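Local coordinates for protein putative transcriptional regulator (Listeria innocua, PDB 3LWF) that probably binds DNA as a transcription factor of the Rrf2 family, built around a winged helix-turn-helix domain, at residues 28-33 against 96-101; 88-93 against 138-143. All blocks are in the same frame, centred on the assembly; numbering follows the deposited sequence.

The two contacts adjoin, their centres about 11 Å apart, interaction 1 buried and interaction 2 partly open. Along the chain the four segments alternate: helix 24-38 gives 28-33, the loop after strand 83-86 gives 88-93, helix 95-102 follows at once with 96-101, and 138-143 comes after the long helix 117-136. Interaction 1 packs two helices near the centre of the chain; interaction 2 binds the loop leading into the second of them to the start of helix 139-144. They meet where Leu139 touches Leu30 and Thr33, and where Ile93 packs on Ile98. The second subunit reaches residues of both contacts, and helices 24-38, 95-102 and 139-144 meet close to the dimer interface.

Interaction 1 of 2, residues 28-33 against 96-101; sequences YGLTIT and GDIIRT
Ile98 of helix 95-102 lies against Gly29, Leu30 and Thr33 of helix 24-38, and nearly all the contact is apolar packing. Its CG2 methyl sits over the backbone of the facing helix, 3.8 Å from Gly29 C and equally close to Leu30 N; Gly29, lacking a side chain, lets the methyl come this near the main chain. The other branch of Ile98 reaches the next turn. There its CD1 meets Thr33 CG2 tip to tip at 3.9 Å, while CG1 lies 3.7 Å from Thr33 OG1. Leu30 spreads its two methyls over neighbouring residues: CD2 approaches Ile98 CG1 (4.2 Å), and on the other branch the Leu30 and Ile99 side chains cross at an angle, their CD1 methyls 4.2 Å apart.

No hydrogen bond spans the interface. The hydroxyl of Thr33 is instead turned back along its own helix by a chi1 of 59°, where OG1 donates to Gly29 O at 3.2 Å. That carbonyl also accepts from Thr33 N, the two donors arriving from opposite faces of its plane, so a polar group buried against Ile98 is satisfied within its helix.

Around this core, Leu139 of helix 139-144 packs on Leu30 and Thr33, while Ile73 and Leu68 touch Ile98 and Thr33, respectively. Gln119 of the second subunit packs on Leu30. The short segments run largely antiparallel, with axes 9.2 Å apart and 138° between their directions. The arrangement is buried helix-helix packing within an Rrf2-type winged helix-turn-helix fold, joining its N-terminal helix to the helix that follows the two-stranded wing.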
loop_
_atom_site.group_PDB
_atom_site.type_symbol
_atom_site.label_atom_id
_atom_site.label_comp_id
_atom_site.label_asym_id
_atom_site.label_seq_id
_atom_site.Cartn_x
_atom_site.Cartn_y
_atom_site.Cartn_z
ATOM N N TYR A 28 -6.050 13.215 10.996
ATOM C CA TYR A 28 -6.811 14.008 11.970
ATOM C C TYR A 28 -8.309 14.018 11.644
ATOM O O TYR A 28 -9.130 14.179 12.537
ATOM C CB TYR A 28 -6.288 15.431 12.043
ATOM C CG TYR A 28 -4.908 15.581 12.630
ATOM C CD1 TYR A 28 -4.197 14.501 13.124
ATOM C CD2 TYR A 28 -4.324 16.837 12.712
ATOM C CE1 TYR A 28 -2.913 14.661 13.630
ATOM C CE2 TYR A 28 -3.069 17.013 13.235
ATOM C CZ TYR A 28 -2.362 15.924 13.685
ATOM O OH TYR A 28 -1.109 16.107 14.206
ATOM N N GLY A 29 -8.643 13.883 10.362
ATOM C CA GLY A 29 -10.014 13.684 9.943
ATOM C C GLY A 29 -10.586 12.434 10.599
ATOM O O GLY A 29 -11.716 12.418 11.065
ATOM N N LEU A 30 -9.789 11.376 10.606
ATOM C CA LEU A 30 -10.171 10.173 11.262
ATOM C C LEU A 30 -10.301 10.404 12.751
ATOM O O LEU A 30 -11.255 9.905 13.344
ATOM C CB LEU A 30 -9.200 9.009 11.034
ATOM C CG LEU A 30 -9.530 8.025 9.910
ATOM C CD1 LEU A 30 -8.475 6.885 9.897
ATOM C CD2 LEU A 30 -10.990 7.444 9.989
ATOM N N THR A 31 -9.350 11.110 13.355
ATOM C CA THR A 31 -9.451 11.373 14.787
ATOM C C THR A 31 -10.803 12.075 15.071
ATOM O O THR A 31 -11.500 11.715 15.992
ATOM C CB THR A 31 -8.258 12.162 15.328
ATOM O OG1 THR A 31 -7.091 11.339 15.298
ATOM C CG2 THR A 31 -8.488 12.609 16.791
ATOM N N ILE A 32 -11.180 13.040 14.253
ATOM C CA ILE A 32 -12.397 13.803 14.507
ATOM C C ILE A 32 -13.640 12.889 14.429
ATOM O O ILE A 32 -14.454 12.834 15.364
ATOM C CB ILE A 32 -12.576 14.937 13.485
ATOM C CG1 ILE A 32 -11.599 16.102 13.737
ATOM C CG2 ILE A 32 -14.009 15.464 13.535
ATOM C CD1 ILE A 32 -11.504 17.070 12.525
ATOM N N THR A 33 -13.750 12.157 13.320
ATOM C CA THR A 33 -14.917 11.337 13.091
ATOM C C THR A 33 -15.018 10.177 14.041
ATOM O O THR A 33 -16.125 9.814 14.437
ATOM C CB THR A 33 -15.027 10.864 11.650
ATOM O OG1 THR A 33 -13.870 10.113 11.311
ATOM C CG2 THR A 33 -15.134 12.056 10.722
ATOM N N GLY A 96 -12.538 4.920 3.839
ATOM C CA GLY A 96 -12.485 5.594 2.516
ATOM C C GLY A 96 -13.254 6.908 2.399
ATOM O O GLY A 96 -12.724 7.906 1.849
ATOM N N ASP A 97 -14.495 6.911 2.909
ATOM C CA ASP A 97 -15.318 8.117 3.000
ATOM C C ASP A 97 -14.499 9.271 3.555
ATOM O O ASP A 97 -14.427 10.305 2.955
ATOM C CB ASP A 97 -16.532 7.909 3.960
ATOM C CG ASP A 97 -17.624 7.027 3.364
ATOM O OD1 ASP A 97 -17.727 7.018 2.139
ATOM O OD2 ASP A 97 -18.375 6.343 4.115
ATOM N N ILE A 98 -13.894 9.068 4.724
ATOM C CA ILE A 98 -13.193 10.098 5.417
ATOM C C ILE A 98 -11.874 10.475 4.715
ATOM O O ILE A 98 -11.646 11.640 4.427
ATOM C CB ILE A 98 -12.811 9.665 6.864
ATOM C CG1 ILE A 98 -14.006 9.215 7.732
ATOM C CG2 ILE A 98 -11.977 10.756 7.517
ATOM C CD1 ILE A 98 -15.295 9.869 7.510
ATOM N N ILE A 99 -11.024 9.470 4.453
ATOM C CA ILE A 99 -9.694 9.665 3.935
ATOM C C ILE A 99 -9.766 10.318 2.556
ATOM O O ILE A 99 -9.071 11.282 2.304
ATOM C CB ILE A 99 -8.918 8.308 3.821
ATOM C CG1 ILE A 99 -8.615 7.674 5.195
ATOM C CG2 ILE A 99 -7.619 8.443 2.993
ATOM C CD1 ILE A 99 -7.768 8.495 6.110
ATOM N N ARG A 100 -10.601 9.824 1.661
ATOM C CA ARG A 100 -10.634 10.423 0.317
ATOM C C ARG A 100 -11.285 11.804 0.318
ATOM O O ARG A 100 -11.056 12.589 -0.607
ATOM C CB ARG A 100 -11.327 9.513 -0.685
ATOM C CG ARG A 100 -10.625 8.176 -0.884
ATOM C CD ARG A 100 -10.957 7.602 -2.253
ATOM N NE ARG A 100 -10.568 6.204 -2.398
ATOM C CZ ARG A 100 -11.265 5.178 -1.927
ATOM N NH1 ARG A 100 -12.386 5.387 -1.238
ATOM N NH2 ARG A 100 -10.833 3.938 -2.116
ATOM N N THR A 101 -12.080 12.121 1.346
ATOM C CA THR A 101 -12.621 13.488 1.469
ATOM C C THR A 101 -11.513 14.477 1.819
ATOM O O THR A 101 -11.500 15.608 1.334
ATOM C CB THR A 101 -13.774 13.567 2.521
ATOM O OG1 THR A 101 -14.842 12.700 2.130
ATOM C CG2 THR A 101 -14.299 14.983 2.680
#

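Interaction 2 of 2, residues 88-93 against 138-143; sequences GDPEKI and TLSDLL
A chi1 of -60° swings Ser140 OG to the side of its own backbone N, over the Pro90-Glu91 peptide, where it lies 3.0 Å from Pro90 C, a contact that is no hydrogen bond. Glu91 bends at chi2 (-86°), which folds its carboxylate back across Ser140 and brings OE1 to 3.3 Å from Ser140 CB.

Two backbone bonds join the loop to the first turn of helix 139-144. Leu139 N donates to Ile93 O at 2.9 Å, almost in line with the carbonyl bond, whereas Ser140 N reaches Pro90 O at 3.0 Å from well above the carbonyl plane. Thr138 CB lies 3.4 Å from both Pro90 O and Ile93 O, and its CG2 methyl goes on to Glu91 O (3.2 Å). On the inner side, the Leu139 and Ile93 side chains cross at an angle, with Leu139 CD1 3.8 Å from Ile93 CG2, and both continue onto Leu86 of strand 83-86.

Each partner is also braced internally. Thr138 and Asp141 form a capping box: Thr138 OG1 accepts from Asp141 N, and Asp141 OD2 takes the N-H of Thr138 at 2.9 Å. In the loop, Asp89 OD1 accepts from Glu91 N in an Asx turn, while OD2 forms a salt bridge with Lys92 NZ, its hydrogen bond weak.

The first-turn amides at Leu139, Ser140 and Asp141, which lack acceptors inside their own helix, are thus met by two loop carbonyls and the Thr138 hydroxyl. The loop after the wing therefore completes the capping of this helix, with an apolar seam beneath the polar one.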
loop_
_atom_site.group_PDB
_atom_site.type_symbol
_atom_site.label_atom_id
_atom_site.label_comp_id
_atom_site.label_asym_id
_atom_site.label_seq_id
_atom_site.Cartn_x
_atom_site.Cartn_y
_atom_site.Cartn_z
ATOM N N GLY A 88 -24.321 10.039 10.533
ATOM C CA GLY A 88 -24.693 8.755 9.968
ATOM C C GLY A 88 -24.281 7.669 10.913
ATOM O O GLY A 88 -23.768 7.925 12.004
ATOM N N ASP A 89 -24.479 6.447 10.459
ATOM C CA ASP A 89 -24.204 5.281 11.255
ATOM C C ASP A 89 -22.710 4.971 11.150
ATOM O O ASP A 89 -22.230 4.782 10.058
ATOM C CB ASP A 89 -25.021 4.141 10.645
ATOM C CG ASP A 89 -25.048 2.910 11.496
ATOM O OD1 ASP A 89 -24.303 2.810 12.481
ATOM O OD2 ASP A 89 -25.877 2.042 11.172
ATOM N N PRO A 90 -21.999 4.862 12.288
ATOM C CA PRO A 90 -20.605 4.445 12.236
ATOM C C PRO A 90 -20.381 3.062 11.600
ATOM O O PRO A 90 -19.262 2.767 11.168
ATOM C CB PRO A 90 -20.140 4.478 13.710
ATOM C CG PRO A 90 -21.319 4.736 14.523
ATOM C CD PRO A 90 -22.485 5.074 13.659
ATOM N N GLU A 91 -21.435 2.238 11.544
ATOM C CA GLU A 91 -21.374 0.925 10.925
ATOM C C GLU A 91 -21.494 1.033 9.406
ATOM O O GLU A 91 -21.289 0.048 8.714
ATOM C CB GLU A 91 -22.521 0.026 11.428
ATOM C CG GLU A 91 -22.617 -0.187 12.951
ATOM C CD GLU A 91 -21.755 -1.326 13.465
ATOM O OE1 GLU A 91 -21.017 -1.934 12.650
ATOM O OE2 GLU A 91 -21.809 -1.610 14.686
ATOM N N LYS A 92 -21.858 2.198 8.885
ATOM C CA LYS A 92 -21.960 2.383 7.424
ATOM C C LYS A 92 -20.931 3.365 6.851
ATOM O O LYS A 92 -20.543 3.250 5.684
ATOM C CB LYS A 92 -23.367 2.818 7.028
ATOM C CG LYS A 92 -24.492 1.848 7.424
ATOM C CD LYS A 92 -25.835 2.317 6.805
ATOM C CE LYS A 92 -27.091 1.575 7.364
ATOM N NZ LYS A 92 -27.779 2.317 8.488
ATOM N N ILE A 93 -20.455 4.296 7.664
ATOM C CA ILE A 93 -19.403 5.212 7.214
ATOM C C ILE A 93 -18.023 4.505 7.216
ATOM O O ILE A 93 -17.593 3.914 8.218
ATOM C CB ILE A 93 -19.377 6.485 8.080
ATOM C CG1 ILE A 93 -20.693 7.259 7.933
ATOM C CG2 ILE A 93 -18.180 7.366 7.730
ATOM C CD1 ILE A 93 -20.922 8.284 9.070
ATOM N N THR A 138 -15.259 0.098 8.346
ATOM C CA THR A 138 -16.100 1.162 8.860
ATOM C C THR A 138 -15.532 1.784 10.116
ATOM O O THR A 138 -14.602 1.245 10.755
ATOM C CB THR A 138 -17.504 0.624 9.227
ATOM O OG1 THR A 138 -17.377 -0.378 10.265
ATOM C CG2 THR A 138 -18.198 0.063 8.007
ATOM N N LEU A 139 -16.086 2.934 10.484
ATOM C CA LEU A 139 -15.683 3.550 11.728
ATOM C C LEU A 139 -15.905 2.575 12.895
ATOM O O LEU A 139 -15.097 2.516 13.823
ATOM C CB LEU A 139 -16.428 4.860 11.964
ATOM C CG LEU A 139 -16.137 6.019 11.010
ATOM C CD1 LEU A 139 -17.025 7.206 11.324
ATOM C CD2 LEU A 139 -14.662 6.392 11.088
ATOM N N SER A 140 -16.987 1.802 12.852
ATOM C CA SER A 140 -17.230 0.768 13.895
ATOM C C SER A 140 -16.158 -0.297 13.940
ATOM O O SER A 140 -15.709 -0.678 15.007
ATOM C CB SER A 140 -18.596 0.108 13.697
ATOM O OG SER A 140 -19.554 1.134 13.791
ATOM N N ASP A 141 -15.731 -0.760 12.779
ATOM C CA ASP A 141 -14.603 -1.695 12.696
ATOM C C ASP A 141 -13.381 -1.111 13.394
ATOM O O ASP A 141 -12.661 -1.811 14.120
ATOM C CB ASP A 141 -14.237 -1.973 11.223
ATOM C CG ASP A 141 -15.287 -2.745 10.497
ATOM O OD1 ASP A 141 -16.065 -3.429 11.162
ATOM O OD2 ASP A 141 -15.374 -2.641 9.255
ATOM N N LEU A 142 -13.124 0.175 13.166
ATOM C CA LEU A 142 -11.909 0.770 13.701
ATOM C C LEU A 142 -12.017 0.917 15.219
ATOM O O LEU A 142 -11.109 0.567 15.940
ATOM C CB LEU A 142 -11.642 2.111 13.064
ATOM C CG LEU A 142 -11.287 2.110 11.577
ATOM C CD1 LEU A 142 -10.880 3.528 11.167
ATOM C CD2 LEU A 142 -10.176 1.074 11.246
ATOM N N LEU A 143 -13.148 1.408 15.701
ATOM C CA LEU A 143 -13.365 1.545 17.143
ATOM C C LEU A 143 -13.241 0.204 17.914
ATOM O O LEU A 143 -12.808 0.201 19.054
ATOM C CB LEU A 143 -14.739 2.188 17.399
ATOM C CG LEU A 143 -14.915 3.647 16.974
ATOM C CD1 LEU A 143 -16.376 4.045 17.040
ATOM C CD2 LEU A 143 -14.063 4.542 17.868
#